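CytC3 (Streptomyces, PDB 3GJA) is a nonheme iron halogenase that probably chlorinates a carrier-bound amino acid side chain in biosynthesis, using 2-oxoglutarate and oxygen. Local coordinates at residues L72-A78 against S306-F312. Sequence-based numbering, arbitrary orientation.
Sequences LDIDLLA and SQRGYEF
Ala78 sets its CB over one face of the Tyr310 ring, a CH-pi contact 3.8 Å from CB to the ring centroid. Ala78 CB also lies 3.7 Å from Phe312 CE1; a small residue suits a helix surface pressed by two rings. Tyr310 holds CG anti to its backbone N (chi1 -178°), which carries the ring across to the helix. A serine in place of Tyr310 would probably uncover the Ala78 methyl and open a gap beside Phe312, whose ring face Tyr310 CD1 also covers.

Polar contacts tie the type I turn Ser306-Gly309 to Leu72, Asp73 and the first helical residue, Asp75. Gln307 N donates to Leu72 O at 2.7 Å. Arginine is long enough for Arg308 NH1 to reach Asp73 O, from above its carbonyl plane, and to form a long salt bridge with Asp73 OD2 (3.6 Å), which a water reinforces; Arg70 shares this carboxylate. A second water links Asp75 OD1, 2.6 Å away, to Ser306 OG, a short hydroxyl that also accepts from Tyr310 N, just past the turn.

In this PhyH-family (cupin-clan) protein, the contact joins the loop after strand 289-290, at the antiparallel sheet's edge, to helix 75-82's first turn and the residues leading into it. Helix 34-49 packs against Ile74 and Leu77, and Val289 touches both Leu72 and Phe312.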
loop_
_atom_site.group_PDB
_atom_site.type_symbol
_atom_site.label_atom_id
_atom_site.label_comp_id
_atom_site.label_asym_id
_atom_site.label_seq_id
_atom_site.Cartn_x
_atom_site.Cartn_y
_atom_site.Cartn_z
ATOM N N LEU A 72 -6.456 -4.104 -9.949
ATOM C CA LEU A 72 -7.650 -4.855 -10.301
ATOM C C LEU A 72 -7.943 -4.817 -11.797
ATOM O O LEU A 72 -8.901 -5.430 -12.254
ATOM C CB LEU A 72 -8.865 -4.356 -9.511
ATOM C CG LEU A 72 -8.788 -4.660 -8.010
ATOM C CD1 LEU A 72 -10.055 -4.196 -7.323
ATOM C CD2 LEU A 72 -8.579 -6.147 -7.796
ATOM N N ASP A 73 -7.137 -4.092 -12.566
ATOM C CA ASP A 73 -7.354 -4.075 -14.010
ATOM C C ASP A 73 -6.062 -4.100 -14.836
ATOM O O ASP A 73 -6.084 -4.443 -16.023
ATOM C CB ASP A 73 -8.260 -2.900 -14.431
ATOM C CG ASP A 73 -7.579 -1.550 -14.346
ATOM O OD1 ASP A 73 -7.257 -1.103 -13.222
ATOM O OD2 ASP A 73 -7.386 -0.929 -15.418
ATOM N N ILE A 74 -4.936 -3.762 -14.213
ATOM C CA ILE A 74 -3.662 -3.776 -14.926
ATOM C C ILE A 74 -2.853 -4.979 -14.472
ATOM O O ILE A 74 -2.481 -5.081 -13.302
ATOM C CB ILE A 74 -2.861 -2.480 -14.677
ATOM C CG1 ILE A 74 -3.677 -1.278 -15.168
ATOM C CG2 ILE A 74 -1.508 -2.553 -15.392
ATOM C CD1 ILE A 74 -3.057 0.053 -14.857
ATOM N N ASP A 75 -2.586 -5.885 -15.410
ATOM C CA ASP A 75 -1.850 -7.113 -15.123
ATOM C C ASP A 75 -0.562 -6.960 -14.338
ATOM O O ASP A 75 -0.361 -7.659 -13.354
ATOM C CB ASP A 75 -1.553 -7.876 -16.420
ATOM C CG ASP A 75 -2.800 -8.495 -17.030
ATOM O OD1 ASP A 75 -3.705 -8.869 -16.262
ATOM O OD2 ASP A 75 -2.872 -8.618 -18.272
ATOM N N LEU A 76 0.317 -6.065 -14.775
ATOM C CA LEU A 76 1.593 -5.853 -14.090
ATOM C C LEU A 76 1.403 -5.383 -12.638
ATOM O O LEU A 76 2.253 -5.615 -11.775
ATOM C CB LEU A 76 2.429 -4.842 -14.877
ATOM C CG LEU A 76 3.706 -5.304 -15.596
ATOM C CD1 LEU A 76 3.693 -6.794 -15.872
ATOM C CD2 LEU A 76 3.847 -4.512 -16.883
ATOM N N LEU A 77 0.284 -4.723 -12.374
ATOM C CA LEU A 77 -0.012 -4.253 -11.029
ATOM C C LEU A 77 -0.666 -5.389 -10.251
ATOM O O LEU A 77 -0.472 -5.515 -9.040
ATOM C CB LEU A 77 -0.930 -3.029 -11.084
ATOM C CG LEU A 77 -0.323 -1.654 -10.779
ATOM C CD1 LEU A 77 1.142 -1.586 -11.203
ATOM C CD2 LEU A 77 -1.156 -0.581 -11.467
ATOM N N ALA A 78 -1.429 -6.223 -10.954
ATOM C CA ALA A 78 -2.077 -7.371 -10.320
ATOM C C ALA A 78 -0.965 -8.287 -9.815
ATOM O O ALA A 78 -1.028 -8.817 -8.705
ATOM C CB ALA A 78 -2.957 -8.116 -11.325
ATOM N N SER A 306 -9.028 -10.527 -11.698
ATOM C CA SER A 306 -8.921 -9.121 -12.057
ATOM C C SER A 306 -9.899 -8.808 -13.170
ATOM O O SER A 306 -10.393 -9.705 -13.858
ATOM C CB SER A 306 -7.508 -8.784 -12.534
ATOM O OG SER A 306 -7.410 -8.882 -13.947
ATOM N N GLN A 307 -10.156 -7.520 -13.352
ATOM C CA GLN A 307 -11.066 -7.042 -14.368
ATOM C C GLN A 307 -10.582 -7.429 -15.764
ATOM O O GLN A 307 -11.285 -7.217 -16.749
ATOM C CB GLN A 307 -11.171 -5.530 -14.261
ATOM C CG GLN A 307 -12.513 -4.975 -14.619
ATOM C CD GLN A 307 -13.585 -5.342 -13.610
ATOM O OE1 GLN A 307 -14.730 -4.928 -13.746
ATOM N NE2 GLN A 307 -13.219 -6.117 -12.592
ATOM N N ARG A 308 -9.374 -7.979 -15.852
ATOM C CA ARG A 308 -8.825 -8.392 -17.141
ATOM C C ARG A 308 -8.568 -9.887 -17.192
ATOM O O ARG A 308 -7.819 -10.364 -18.043
ATOM C CB ARG A 308 -7.519 -7.654 -17.455
ATOM C CG ARG A 308 -7.696 -6.448 -18.360
ATOM C CD ARG A 308 -6.356 -5.927 -18.882
ATOM N NE ARG A 308 -6.557 -4.791 -19.775
ATOM C CZ ARG A 308 -6.858 -3.563 -19.367
ATOM N NH1 ARG A 308 -6.984 -3.302 -18.075
ATOM N NH2 ARG A 308 -7.054 -2.600 -20.253
ATOM N N GLY A 309 -9.178 -10.622 -16.273
ATOM C CA GLY A 309 -9.007 -12.059 -16.262
ATOM C C GLY A 309 -7.756 -12.552 -15.567
ATOM O O GLY A 309 -7.450 -13.745 -15.612
ATOM N N TYR A 310 -7.015 -11.653 -14.930
ATOM C CA TYR A 310 -5.818 -12.086 -14.229
ATOM C C TYR A 310 -6.308 -12.795 -12.969
ATOM O O TYR A 310 -7.005 -12.211 -12.141
ATOM C CB TYR A 310 -4.925 -10.890 -13.888
ATOM C CG TYR A 310 -3.633 -11.276 -13.203
ATOM C CD1 TYR A 310 -3.627 -11.684 -11.871
ATOM C CD2 TYR A 310 -2.414 -11.248 -13.892
ATOM C CE1 TYR A 310 -2.445 -12.055 -11.237
ATOM C CE2 TYR A 310 -1.226 -11.621 -13.265
ATOM C CZ TYR A 310 -1.250 -12.024 -11.940
ATOM O OH TYR A 310 -0.092 -12.414 -11.309
ATOM N N GLU A 311 -5.950 -14.067 -12.847
ATOM C CA GLU A 311 -6.370 -14.888 -11.724
ATOM C C GLU A 311 -5.452 -14.742 -10.526
ATOM O O GLU A 311 -4.239 -14.883 -10.651
ATOM C CB GLU A 311 -6.409 -16.351 -12.167
ATOM C CG GLU A 311 -7.077 -17.297 -11.198
ATOM C CD GLU A 311 -8.527 -16.935 -10.946
ATOM O OE1 GLU A 311 -9.247 -16.633 -11.927
ATOM O OE2 GLU A 311 -8.944 -16.963 -9.767
ATOM N N PHE A 312 -6.037 -14.463 -9.363
ATOM C CA PHE A 312 -5.265 -14.317 -8.131
ATOM C C PHE A 312 -5.286 -15.646 -7.389
ATOM O O PHE A 312 -6.285 -15.995 -6.755
ATOM C CB PHE A 312 -5.870 -13.238 -7.233
ATOM C CG PHE A 312 -5.800 -11.851 -7.807
ATOM C CD1 PHE A 312 -4.572 -11.203 -7.953
ATOM C CD2 PHE A 312 -6.959 -11.190 -8.197
ATOM C CE1 PHE A 312 -4.502 -9.914 -8.482
ATOM C CE2 PHE A 312 -6.901 -9.903 -8.727
ATOM C CZ PHE A 312 -5.668 -9.262 -8.870
HETATM O O HOH W 1 -8.424 -0.357 -17.883
HETATM O O HOH W 2 -5.131 -7.559 -14.573
#